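Local coordinates for inositol monophosphatase family protein (Staphylococcus aureus, PDB 5I3S) that probably hydrolyses the phosphate ester of inositol monophosphate or related sugar phosphates, as a metal-dependent phosphatase of the inositol monophosphatase family, at residues Y4-Q8 / L123-K127; L10-A14 / F48-I53; V62-E66 / Q205-F209; E96-I102 / F114-M119. All coordinates share one frame. Residue numbers count along the deposited sequence, not the author numbering.

Interaction 1: Y4-Q8 / L123-K127; sequences YGFAQ and LYHAK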
loop_
_atom_site.group_PDB
_atom_site.type_symbol
_atom_site.label_atom_id
_atom_site.label_comp_id
_atom_site.label_asym_id
_atom_site.label_seq_id
_atom_site.Cartn_x
_atom_site.Cartn_y
_atom_site.Cartn_z
ATOM N N TYR A 4 11.170 -24.956 14.997
ATOM C CA TYR A 4 11.363 -23.780 14.161
ATOM C C TYR A 4 11.584 -24.122 12.695
ATOM O O TYR A 4 10.917 -23.549 11.823
ATOM C CB TYR A 4 12.585 -23.017 14.647
ATOM C CG TYR A 4 12.797 -21.691 13.977
ATOM C CD1 TYR A 4 11.835 -20.687 14.076
ATOM C CD2 TYR A 4 13.965 -21.415 13.281
ATOM C CE1 TYR A 4 12.021 -19.449 13.488
ATOM C CE2 TYR A 4 14.157 -20.181 12.686
ATOM C CZ TYR A 4 13.176 -19.196 12.791
ATOM O OH TYR A 4 13.360 -17.953 12.216
ATOM N N GLY A 5 12.525 -25.053 12.449
ATOM C CA GLY A 5 12.859 -25.510 11.118
ATOM C C GLY A 5 11.687 -26.172 10.428
ATOM O O GLY A 5 11.427 -25.882 9.262
ATOM N N PHE A 6 10.998 -27.083 11.132
ATOM C CA PHE A 6 9.723 -27.689 10.661
ATOM C C PHE A 6 8.681 -26.603 10.281
ATOM O O PHE A 6 8.001 -26.720 9.266
ATOM C CB PHE A 6 9.184 -28.661 11.731
ATOM C CG PHE A 6 7.766 -29.146 11.506
ATOM C CD1 PHE A 6 7.482 -30.125 10.568
ATOM C CD2 PHE A 6 6.736 -28.661 12.251
ATOM C CE1 PHE A 6 6.176 -30.587 10.375
ATOM C CE2 PHE A 6 5.429 -29.093 12.044
ATOM C CZ PHE A 6 5.150 -30.064 11.107
ATOM N N ALA A 7 8.584 -25.538 11.074
ATOM C CA ALA A 7 7.584 -24.510 10.800
ATOM C C ALA A 7 7.931 -23.758 9.525
ATOM O O ALA A 7 7.096 -23.539 8.683
ATOM C CB ALA A 7 7.454 -23.559 11.975
ATOM N N GLN A 8 9.201 -23.394 9.414
ATOM C CA GLN A 8 9.757 -22.678 8.283
ATOM C C GLN A 8 9.479 -23.375 6.958
ATOM O O GLN A 8 8.967 -22.760 6.042
ATOM C CB GLN A 8 11.247 -22.477 8.524
ATOM C CG GLN A 8 11.980 -21.606 7.549
ATOM C CD GLN A 8 13.161 -20.921 8.183
ATOM O OE1 GLN A 8 13.039 -20.282 9.221
ATOM N NE2 GLN A 8 14.316 -21.060 7.571
ATOM N N LEU A 123 9.891 -14.628 3.074
ATOM C CA LEU A 123 9.473 -15.145 4.349
ATOM C C LEU A 123 10.102 -14.267 5.371
ATOM O O LEU A 123 11.325 -14.191 5.430
ATOM C CB LEU A 123 9.992 -16.551 4.533
ATOM C CG LEU A 123 9.758 -17.184 5.915
ATOM C CD1 LEU A 123 8.287 -17.420 6.148
ATOM C CD2 LEU A 123 10.508 -18.479 6.005
ATOM N N TYR A 124 9.274 -13.585 6.174
ATOM C CA TYR A 124 9.787 -12.907 7.361
ATOM C C TYR A 124 9.674 -13.883 8.532
ATOM O O TYR A 124 8.682 -14.582 8.674
ATOM C CB TYR A 124 9.053 -11.585 7.620
ATOM C CG TYR A 124 9.030 -10.639 6.375
ATOM C CD1 TYR A 124 10.014 -9.672 6.190
ATOM C CD2 TYR A 124 8.007 -10.723 5.436
ATOM C CE1 TYR A 124 10.014 -8.835 5.069
ATOM C CE2 TYR A 124 7.975 -9.895 4.332
ATOM C CZ TYR A 124 8.965 -8.955 4.143
ATOM O OH TYR A 124 8.936 -8.159 3.044
ATOM N N HIS A 125 10.682 -13.906 9.382
ATOM C CA HIS A 125 10.766 -14.897 10.433
ATOM C C HIS A 125 11.750 -14.506 11.550
ATOM O O HIS A 125 12.651 -13.664 11.372
ATOM C CB HIS A 125 11.068 -16.304 9.847
ATOM C CG HIS A 125 12.386 -16.393 9.157
ATOM N ND1 HIS A 125 13.435 -17.148 9.640
ATOM C CD2 HIS A 125 12.834 -15.807 8.020
ATOM C CE1 HIS A 125 14.477 -17.006 8.831
ATOM N NE2 HIS A 125 14.133 -16.208 7.839
ATOM N N ALA A 126 11.524 -15.121 12.711
ATOM C CA ALA A 126 12.160 -14.730 13.982
ATOM C C ALA A 126 11.886 -15.817 15.003
ATOM O O ALA A 126 10.759 -16.319 15.093
ATOM C CB ALA A 126 11.587 -13.421 14.469
ATOM N N LYS A 127 12.909 -16.250 15.710
ATOM C CA LYS A 127 12.700 -17.116 16.867
ATOM C C LYS A 127 12.908 -16.184 18.003
ATOM O O LYS A 127 13.827 -15.382 17.930
ATOM C CB LYS A 127 13.688 -18.290 16.878
ATOM C CG LYS A 127 13.702 -19.095 18.173
ATOM C CD LYS A 127 14.512 -20.384 18.057
ATOM C CE LYS A 127 14.984 -20.943 19.415
ATOM N NZ LYS A 127 14.150 -20.618 20.614
#
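Tyr4 does most of the work here. Its t rotamer (chi1 -173°) extends the ring from helix 4-8 to strand 123-127, so that Tyr4 OH lies 2.7 Å from His125 ND1 in a hydrogen bond that either partner could donate. His125 meets it in the p rotamer, with the hydroxyl at the imidazole edge, near the ring plane. The other nitrogen of His125, NE2, is hydrogen-bonded to the carbonyl of Gly135, so both ring nitrogens have partners. Histidine suits this buried place because it can engage two polar groups from one small ring. Lys127 covers a face of the tyrosine: its CB sits 4.2 Å from the centroid of the Tyr4 ring, 18° off the normal, as a CH-pi contact. With chi1 to chi3 in the t well, the rest of the lysine chain is stretched and carries its amine away from the helix. One turn after Tyr4, Gln8 is also extended, and its aliphatic part packs against leucine, with Gln8 CG 3.8 Å from Leu123 CD2. The helix and strand axes run nearly antiparallel, at 168° and 10.5 Å. Strand 123-127 alternates its faces: Leu123, His125 and Lys127 point to this helix, while Tyr124 and Ala126 pack on helix 206-218. Such a sheet with helices on both faces is typical of the layered alpha/beta sugar phosphatase fold.

Interaction 2: L10-A14 / F48-I53; sequences LIQEA and FIFDTI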
loop_
_atom_site.group_PDB
_atom_site.type_symbol
_atom_site.label_atom_id
_atom_site.label_comp_id
_atom_site.label_asym_id
_atom_site.label_seq_id
_atom_site.Cartn_x
_atom_site.Cartn_y
_atom_site.Cartn_z
ATOM N N LEU A 10 7.343 -25.953 6.349
ATOM C CA LEU A 10 5.883 -26.048 6.259
ATOM C C LEU A 10 5.243 -24.787 5.670
ATOM O O LEU A 10 4.415 -24.863 4.775
ATOM C CB LEU A 10 5.296 -26.301 7.650
ATOM C CG LEU A 10 3.770 -26.337 7.748
ATOM C CD1 LEU A 10 3.225 -27.435 6.844
ATOM C CD2 LEU A 10 3.335 -26.579 9.170
ATOM N N ILE A 11 5.606 -23.614 6.161
ATOM C CA ILE A 11 4.921 -22.405 5.666
ATOM C C ILE A 11 5.277 -22.151 4.185
ATOM O O ILE A 11 4.404 -21.805 3.391
ATOM C CB ILE A 11 5.132 -21.191 6.598
ATOM C CG1 ILE A 11 4.103 -20.105 6.316
ATOM C CG2 ILE A 11 6.557 -20.676 6.542
ATOM C CD1 ILE A 11 4.189 -18.941 7.295
ATOM N N GLN A 12 6.546 -22.370 3.835
ATOM C CA GLN A 12 7.037 -22.230 2.464
ATOM C C GLN A 12 6.376 -23.234 1.518
ATOM O O GLN A 12 5.904 -22.884 0.445
ATOM C CB GLN A 12 8.550 -22.361 2.427
ATOM C CG GLN A 12 9.234 -21.125 2.943
ATOM C CD GLN A 12 10.731 -21.322 3.181
ATOM O OE1 GLN A 12 11.154 -21.953 4.169
ATOM N NE2 GLN A 12 11.540 -20.762 2.301
ATOM N N GLU A 13 6.269 -24.460 1.971
ATOM C CA GLU A 13 5.644 -25.501 1.199
ATOM C C GLU A 13 4.130 -25.232 1.007
ATOM O O GLU A 13 3.594 -25.403 -0.105
ATOM C CB GLU A 13 5.984 -26.851 1.878
ATOM C CG GLU A 13 5.637 -28.121 1.104
ATOM C CD GLU A 13 6.041 -28.079 -0.342
ATOM O OE1 GLU A 13 7.219 -27.775 -0.626
ATOM O OE2 GLU A 13 5.152 -28.325 -1.192
ATOM N N ALA A 14 3.453 -24.778 2.068
ATOM C CA ALA A 14 2.056 -24.300 1.977
ATOM C C ALA A 14 1.925 -23.136 0.988
ATOM O O ALA A 14 0.901 -22.996 0.343
ATOM C CB ALA A 14 1.533 -23.881 3.335
ATOM N N PHE A 48 -4.016 -28.420 5.161
ATOM C CA PHE A 48 -2.633 -28.878 4.956
ATOM C C PHE A 48 -1.795 -28.544 6.169
ATOM O O PHE A 48 -1.092 -29.402 6.666
ATOM C CB PHE A 48 -1.988 -28.241 3.700
ATOM C CG PHE A 48 -0.507 -28.515 3.578
ATOM C CD1 PHE A 48 -0.030 -29.812 3.328
ATOM C CD2 PHE A 48 0.427 -27.496 3.723
ATOM C CE1 PHE A 48 1.347 -30.067 3.212
ATOM C CE2 PHE A 48 1.794 -27.749 3.591
ATOM C CZ PHE A 48 2.251 -29.040 3.358
ATOM N N ILE A 49 -1.874 -27.294 6.637
ATOM C CA ILE A 49 -1.058 -26.842 7.798
ATOM C C ILE A 49 -1.440 -27.573 9.094
ATOM O O ILE A 49 -0.569 -28.066 9.807
ATOM C CB ILE A 49 -1.097 -25.314 7.976
ATOM C CG1 ILE A 49 -0.397 -24.635 6.780
ATOM C CG2 ILE A 49 -0.431 -24.886 9.275
ATOM C CD1 ILE A 49 -0.728 -23.155 6.621
ATOM N N PHE A 50 -2.738 -27.657 9.366
ATOM C CA PHE A 50 -3.247 -28.461 10.470
ATOM C C PHE A 50 -2.740 -29.932 10.431
ATOM O O PHE A 50 -2.165 -30.444 11.402
ATOM C CB PHE A 50 -4.781 -28.395 10.431
ATOM C CG PHE A 50 -5.459 -29.263 11.446
ATOM C CD1 PHE A 50 -5.290 -29.018 12.810
ATOM C CD2 PHE A 50 -6.294 -30.318 11.039
ATOM C CE1 PHE A 50 -5.920 -29.818 13.759
ATOM C CE2 PHE A 50 -6.933 -31.113 11.980
ATOM C CZ PHE A 50 -6.744 -30.859 13.346
ATOM N N ASP A 51 -2.908 -30.591 9.292
ATOM C CA ASP A 51 -2.629 -32.036 9.202
ATOM C C ASP A 51 -1.184 -32.372 9.306
ATOM O O ASP A 51 -0.837 -33.398 9.844
ATOM C CB ASP A 51 -3.157 -32.647 7.906
ATOM C CG ASP A 51 -4.641 -32.661 7.844
ATOM O OD1 ASP A 51 -5.302 -32.627 8.913
ATOM O OD2 ASP A 51 -5.153 -32.682 6.701
ATOM N N THR A 52 -0.347 -31.533 8.742
ATOM C CA THR A 52 1.095 -31.705 8.845
ATOM C C THR A 52 1.588 -31.521 10.280
ATOM O O THR A 52 2.447 -32.279 10.730
ATOM C CB THR A 52 1.781 -30.695 7.921
ATOM O OG1 THR A 52 1.318 -30.947 6.607
ATOM C CG2 THR A 52 3.312 -30.762 7.983
ATOM N N ILE A 53 1.069 -30.506 10.982
ATOM C CA ILE A 53 1.428 -30.300 12.404
ATOM C C ILE A 53 0.993 -31.554 13.226
ATOM O O ILE A 53 1.835 -32.153 13.860
ATOM C CB ILE A 53 0.813 -29.005 13.038
ATOM C CG1 ILE A 53 1.275 -27.709 12.327
ATOM C CG2 ILE A 53 1.177 -28.925 14.515
ATOM C CD1 ILE A 53 0.247 -26.576 12.420
#
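Two helical segments, 10-14 and 48-53, run in roughly opposite directions, their axes 10.6 Å apart at closest approach and crossing at 145°. The backbones come nearest where Ala14 and Ile49 have their CA atoms 7.1 Å apart, and the small methyl of alanine permits this: Ala14 CB touches Ile49 CG1 at 4.0 Å and Phe48 CD2 at 3.8 Å. One turn earlier Leu10 is a knob in a hole formed by Phe48, Ile49, Thr52 and Ile53. Its branched end fills the hole: Leu10 CD1 approaches Phe48 CE2 (3.6 Å) and Thr52 CG2 (3.5 Å), while Leu10 CD2 meets Ile53 CG1 (3.9 Å) and Ile49 CG2 (4.1 Å). Thr52 can offer its methyl because Thr52 OG1 donates to Phe48 O at 2.9 Å, satisfying the hydroxyl within its own helix. Ile11, Ala14 and Ile49 also reach Ile100 of the sheet below. A pair of antiparallel helices laid over one sheet face is characteristic of the sugar phosphatase fold.

Interaction 3: V62-E66 / Q205-F209; sequences VLGEE and QPWDF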
loop_
_atom_site.group_PDB
_atom_site.type_symbol
_atom_site.label_atom_id
_atom_site.label_comp_id
_atom_site.label_asym_id
_atom_site.label_seq_id
_atom_site.Cartn_x
_atom_site.Cartn_y
_atom_site.Cartn_z
ATOM N N VAL A 62 -3.746 -26.068 17.597
ATOM C CA VAL A 62 -3.789 -25.170 16.443
ATOM C C VAL A 62 -4.955 -24.178 16.625
ATOM O O VAL A 62 -6.132 -24.579 16.583
ATOM C CB VAL A 62 -3.962 -25.972 15.134
ATOM C CG1 VAL A 62 -4.216 -25.057 13.920
ATOM C CG2 VAL A 62 -2.726 -26.822 14.900
ATOM N N LEU A 63 -4.629 -22.903 16.851
ATOM C CA LEU A 63 -5.639 -21.830 16.859
ATOM C C LEU A 63 -5.694 -21.195 15.485
ATOM O O LEU A 63 -4.784 -20.482 15.081
ATOM C CB LEU A 63 -5.315 -20.787 17.905
ATOM C CG LEU A 63 -6.208 -19.555 17.977
ATOM C CD1 LEU A 63 -7.620 -19.955 18.358
ATOM C CD2 LEU A 63 -5.680 -18.520 18.963
ATOM N N GLY A 64 -6.767 -21.458 14.755
ATOM C CA GLY A 64 -6.828 -21.071 13.354
ATOM C C GLY A 64 -8.020 -20.243 12.877
ATOM O O GLY A 64 -9.128 -20.301 13.448
ATOM N N GLU A 65 -7.763 -19.506 11.786
ATOM C CA GLU A 65 -8.706 -18.571 11.204
ATOM C C GLU A 65 -9.873 -19.356 10.663
ATOM O O GLU A 65 -11.019 -19.015 10.945
ATOM C CB GLU A 65 -8.025 -17.711 10.116
ATOM C CG GLU A 65 -8.946 -16.792 9.277
ATOM C CD GLU A 65 -9.740 -17.527 8.172
ATOM O OE1 GLU A 65 -9.280 -18.558 7.640
ATOM O OE2 GLU A 65 -10.859 -17.085 7.832
ATOM N N GLU A 66 -9.559 -20.415 9.912
ATOM C CA GLU A 66 -10.565 -21.328 9.341
ATOM C C GLU A 66 -11.365 -22.141 10.417
ATOM O O GLU A 66 -12.288 -22.885 10.063
ATOM C CB GLU A 66 -9.913 -22.254 8.269
ATOM C CG GLU A 66 -10.797 -22.632 7.081
ATOM C CD GLU A 66 -10.942 -21.544 5.993
ATOM O OE1 GLU A 66 -10.523 -20.374 6.182
ATOM O OE2 GLU A 66 -11.498 -21.866 4.909
ATOM N N GLN A 205 -7.896 -10.190 14.849
ATOM C CA GLN A 205 -7.841 -11.486 15.428
ATOM C C GLN A 205 -6.404 -11.936 15.735
ATOM O O GLN A 205 -5.469 -11.496 15.068
ATOM C CB GLN A 205 -8.507 -12.453 14.457
ATOM C CG GLN A 205 -9.999 -12.153 14.275
ATOM C CD GLN A 205 -10.833 -12.565 15.501
ATOM O OE1 GLN A 205 -10.320 -13.060 16.520
ATOM N NE2 GLN A 205 -12.135 -12.417 15.379
ATOM N N PRO A 206 -6.226 -12.841 16.739
ATOM C CA PRO A 206 -4.907 -13.271 17.166
ATOM C C PRO A 206 -4.032 -13.814 16.032
ATOM O O PRO A 206 -2.802 -13.584 16.025
ATOM C CB PRO A 206 -5.177 -14.377 18.178
ATOM C CG PRO A 206 -6.651 -14.455 18.405
ATOM C CD PRO A 206 -7.317 -13.442 17.534
ATOM N N TRP A 207 -4.669 -14.518 15.104
ATOM C CA TRP A 207 -3.988 -15.087 13.939
ATOM C C TRP A 207 -3.514 -14.035 12.912
ATOM O O TRP A 207 -2.680 -14.352 12.073
ATOM C CB TRP A 207 -4.855 -16.150 13.232
ATOM C CG TRP A 207 -6.251 -15.744 12.893
ATOM C CD1 TRP A 207 -6.644 -14.994 11.841
ATOM C CD2 TRP A 207 -7.453 -16.081 13.614
ATOM N NE1 TRP A 207 -8.023 -14.829 11.857
ATOM C CE2 TRP A 207 -8.534 -15.492 12.933
ATOM C CE3 TRP A 207 -7.710 -16.816 14.773
ATOM C CZ2 TRP A 207 -9.866 -15.626 13.368
ATOM C CZ3 TRP A 207 -9.029 -16.950 15.204
ATOM C CH2 TRP A 207 -10.085 -16.364 14.500
ATOM N N ASP A 208 -4.000 -12.804 13.005
ATOM C CA ASP A 208 -3.437 -11.728 12.184
ATOM C C ASP A 208 -2.192 -11.028 12.804
ATOM O O ASP A 208 -1.371 -10.485 12.075
ATOM C CB ASP A 208 -4.497 -10.708 11.839
ATOM C CG ASP A 208 -5.667 -11.299 11.035
ATOM O OD1 ASP A 208 -6.808 -10.998 11.437
ATOM O OD2 ASP A 208 -5.461 -12.086 10.091
ATOM N N PHE A 209 -2.026 -11.064 14.115
ATOM C CA PHE A 209 -0.865 -10.440 14.695
ATOM C C PHE A 209 0.160 -11.341 15.302
ATOM O O PHE A 209 1.289 -10.891 15.506
ATOM C CB PHE A 209 -1.243 -9.349 15.689
ATOM C CG PHE A 209 -2.113 -9.806 16.812
ATOM C CD1 PHE A 209 -1.584 -10.509 17.875
ATOM C CD2 PHE A 209 -3.473 -9.491 16.810
ATOM C CE1 PHE A 209 -2.381 -10.875 18.932
ATOM C CE2 PHE A 209 -4.288 -9.874 17.851
ATOM C CZ PHE A 209 -3.727 -10.552 18.925
#
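The indole of Trp207 lies across the backbone turn at Gly64 and Glu65. Glu65 CB stands over its five-membered ring, 3.5 Å from the centroid and 15° off the normal, a CH-pi contact in which the aliphatic base of a charged side chain meets the aromatic face. Over a face too is the main chain: Gly64 O lies 3.8 Å from Trp207 CZ3. A wide, flat side chain is suited to covering such a stretch of backbone. At the edge of the indole, Leu63 CG is 4.5 Å from Trp207 CE3, and the leucine's other neighbour is proline, with Leu63 CD2 4.2 Å from Pro206 CG. Proline fits the start of a helix, where its missing amide hydrogen costs no bond; the first turn is weakly bonded, with Asp208 N donating to Gln205 O at 2.9 Å. No hydrogen bond links the two segments. The sequences Gly-Glu-Glu and Trp-Asp are family signatures, and in relatives such acids bind catalytic metals. The closeness of Asp208 to Asp83 and Asp86, and of Glu65 and Glu66 to Asp42, is consistent with a metal site of this kind. The contact thus brings the end of strand 61-64 to the start of helix 206-218. Strand 78-83 lies alongside, pairing with strand 61-64 and touching Trp207 through Val81 and Asp83, while Val62 packs on helix 37-56.

Interaction 4: E96-I102 / F114-M119; sequences ENFAISI and FVYDVM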
loop_
_atom_site.group_PDB
_atom_site.type_symbol
_atom_site.label_atom_id
_atom_site.label_comp_id
_atom_site.label_asym_id
_atom_site.label_seq_id
_atom_site.Cartn_x
_atom_site.Cartn_y
_atom_site.Cartn_z
ATOM N N GLU A 96 -1.985 -11.011 -5.068
ATOM C CA GLU A 96 -0.720 -10.802 -4.391
ATOM C C GLU A 96 -0.987 -9.869 -3.217
ATOM O O GLU A 96 -2.138 -9.484 -2.993
ATOM C CB GLU A 96 0.377 -10.208 -5.331
ATOM C CG GLU A 96 0.081 -8.811 -5.841
ATOM C CD GLU A 96 1.147 -8.204 -6.763
ATOM O OE1 GLU A 96 0.960 -7.014 -7.127
ATOM O OE2 GLU A 96 2.133 -8.873 -7.128
ATOM N N ASN A 97 0.066 -9.562 -2.453
ATOM C CA ASN A 97 -0.010 -8.751 -1.243
ATOM C C ASN A 97 -0.815 -9.364 -0.132
ATOM O O ASN A 97 -1.537 -8.659 0.587
ATOM C CB ASN A 97 -0.478 -7.309 -1.591
ATOM C CG ASN A 97 0.427 -6.680 -2.627
ATOM O OD1 ASN A 97 1.652 -6.870 -2.592
ATOM N ND2 ASN A 97 -0.146 -5.992 -3.556
ATOM N N PHE A 98 -0.638 -10.686 0.023
ATOM C CA PHE A 98 -1.283 -11.445 1.071
ATOM C C PHE A 98 -0.278 -12.406 1.653
ATOM O O PHE A 98 0.616 -12.857 0.957
ATOM C CB PHE A 98 -2.467 -12.256 0.538
ATOM C CG PHE A 98 -2.098 -13.237 -0.555
ATOM C CD1 PHE A 98 -1.641 -14.528 -0.247
ATOM C CD2 PHE A 98 -2.213 -12.876 -1.866
ATOM C CE1 PHE A 98 -1.307 -15.436 -1.243
ATOM C CE2 PHE A 98 -1.889 -13.775 -2.880
ATOM C CZ PHE A 98 -1.432 -15.052 -2.572
ATOM N N ALA A 99 -0.436 -12.735 2.924
ATOM C CA ALA A 99 0.554 -13.590 3.591
ATOM C C ALA A 99 -0.081 -14.799 4.285
ATOM O O ALA A 99 -1.211 -14.725 4.695
ATOM C CB ALA A 99 1.356 -12.773 4.597
ATOM N N ILE A 100 0.654 -15.892 4.396
ATOM C CA ILE A 100 0.349 -16.864 5.430
ATOM C C ILE A 100 1.139 -16.409 6.673
ATOM O O ILE A 100 2.289 -15.938 6.540
ATOM C CB ILE A 100 0.784 -18.291 5.079
ATOM C CG1 ILE A 100 0.350 -18.707 3.674
ATOM C CG2 ILE A 100 0.250 -19.273 6.131
ATOM C CD1 ILE A 100 1.145 -19.876 3.114
ATOM N N SER A 101 0.494 -16.500 7.841
ATOM C CA SER A 101 1.058 -16.087 9.121
ATOM C C SER A 101 0.951 -17.191 10.170
ATOM O O SER A 101 -0.110 -17.713 10.406
ATOM C CB SER A 101 0.293 -14.870 9.659
ATOM O OG SER A 101 0.867 -14.344 10.866
ATOM N N ILE A 102 2.043 -17.484 10.859
ATOM C CA ILE A 102 2.084 -18.570 11.846
ATOM C C ILE A 102 2.809 -18.030 13.031
ATOM O O ILE A 102 3.932 -17.572 12.900
ATOM C CB ILE A 102 2.838 -19.826 11.319
ATOM C CG1 ILE A 102 1.936 -20.607 10.357
ATOM C CG2 ILE A 102 3.296 -20.737 12.439
ATOM C CD1 ILE A 102 2.605 -21.762 9.645
ATOM N N PHE A 114 6.240 -16.197 11.903
ATOM C CA PHE A 114 6.433 -16.324 10.462
ATOM C C PHE A 114 5.365 -15.565 9.694
ATOM O O PHE A 114 4.202 -15.814 9.939
ATOM C CB PHE A 114 6.384 -17.805 10.014
ATOM C CG PHE A 114 7.337 -18.719 10.763
ATOM C CD1 PHE A 114 8.606 -18.974 10.281
ATOM C CD2 PHE A 114 6.943 -19.343 11.956
ATOM C CE1 PHE A 114 9.479 -19.822 10.967
ATOM C CE2 PHE A 114 7.806 -20.190 12.653
ATOM C CZ PHE A 114 9.074 -20.434 12.152
ATOM N N VAL A 115 5.751 -14.648 8.791
ATOM C CA VAL A 115 4.811 -14.100 7.797
ATOM C C VAL A 115 5.405 -14.229 6.383
ATOM O O VAL A 115 6.474 -13.697 6.087
ATOM C CB VAL A 115 4.163 -12.708 8.146
ATOM C CG1 VAL A 115 4.394 -12.254 9.570
ATOM C CG2 VAL A 115 4.520 -11.610 7.237
ATOM N N TYR A 116 4.731 -15.028 5.555
ATOM C CA TYR A 116 5.261 -15.449 4.259
ATOM C C TYR A 116 4.532 -14.735 3.184
ATOM O O TYR A 116 3.339 -14.970 3.014
ATOM C CB TYR A 116 5.132 -16.965 4.052
ATOM C CG TYR A 116 5.765 -17.505 2.769
ATOM C CD1 TYR A 116 6.937 -16.942 2.236
ATOM C CD2 TYR A 116 5.235 -18.616 2.111
ATOM C CE1 TYR A 116 7.529 -17.451 1.071
ATOM C CE2 TYR A 116 5.826 -19.111 0.959
ATOM C CZ TYR A 116 6.975 -18.515 0.444
ATOM O OH TYR A 116 7.553 -18.978 -0.698
ATOM N N ASP A 117 5.221 -13.829 2.494
ATOM C CA ASP A 117 4.617 -13.063 1.400
ATOM C C ASP A 117 4.707 -14.013 0.204
ATOM O O ASP A 117 5.733 -14.124 -0.443
ATOM C CB ASP A 117 5.345 -11.711 1.157
ATOM C CG ASP A 117 4.735 -10.884 0.030
ATOM O OD1 ASP A 117 4.076 -11.466 -0.889
ATOM O OD2 ASP A 117 4.927 -9.647 0.038
ATOM N N VAL A 118 3.633 -14.733 -0.015
ATOM C CA VAL A 118 3.628 -15.853 -0.924
ATOM C C VAL A 118 4.031 -15.433 -2.354
ATOM O O VAL A 118 4.854 -16.110 -2.957
ATOM C CB VAL A 118 2.239 -16.530 -0.974
ATOM C CG1 VAL A 118 2.195 -17.586 -2.062
ATOM C CG2 VAL A 118 1.901 -17.136 0.389
ATOM N N MET A 119 3.472 -14.330 -2.866
ATOM C CA MET A 119 3.705 -13.970 -4.233
ATOM C C MET A 119 5.050 -13.318 -4.495
ATOM O O MET A 119 5.506 -13.344 -5.636
ATOM C CB MET A 119 2.547 -13.174 -4.838
ATOM C CG MET A 119 1.215 -13.915 -4.845
ATOM S SD MET A 119 1.076 -15.636 -5.401
ATOM C CE MET A 119 1.322 -15.305 -7.145
HETATM O O HOH W 1 2.916 -10.038 -2.933
HETATM O O HOH W 2 3.812 -7.588 -0.715
HETATM O O HOH W 3 1.627 -12.529 -1.711
#
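This is the antiparallel pairing of a beta hairpin, strands 99-106 and 109-117, within the large mixed sheet. Ile100 and Tyr116 form one hydrogen-bonded pair (Tyr116 N to Ile100 O 2.8 Å, Ile100 N to Tyr116 O 3.2 Å); Ile102 and Phe114 form another (Ile102 N to Phe114 O and Phe114 N to Ile102 O, both 2.9 Å). These four large side chains share the face covered by helix 2-24, whereas the smaller Ala99 and Val115 turn to helix 184-193. Beyond the strands, Phe98 fills the corner: Phe98 CE1 meets Val118 CB at 3.7 Å, and Met119 SD lies 5.0 Å from the Phe98 ring centroid, a Met-aromatic contact. Waters bridge the polar side, one joining Phe98 O (2.9 Å), Asp117 OD1 (2.8 Å) and Met119 N (2.8 Å). Glu96 OE1 bonds Asn195 of the second subunit, placing this end at the dimer contact. Bonded strands between two helical layers are the hallmark of an alpha/beta sandwich.

Overall arrangement
Interaction 4, the most buried, lies within the sheet, pairing two of its inner strands by backbone hydrogen bonds. Interactions 1 and 3 join other strands of that sheet to helices, and interaction 2 joins two helices over it; all three are only partly buried. Interactions 1 and 2 share helix 2-24: its start reaches strand 122-127 through a polar tyrosine-histidine bond, its next turns meet helix 37-56 by apolar interlocking. Ala7 touches Phe114 and Ile11 reaches Ile100, so helix 2-24 packs apolar side chains on the sheet face carrying both. Interaction 3, about 17 Å from interaction 1 between centres, sits beside clustered acids; Trp207 touches Ser101 of interaction 4, and Val62 packs against Ile53 of interaction 2.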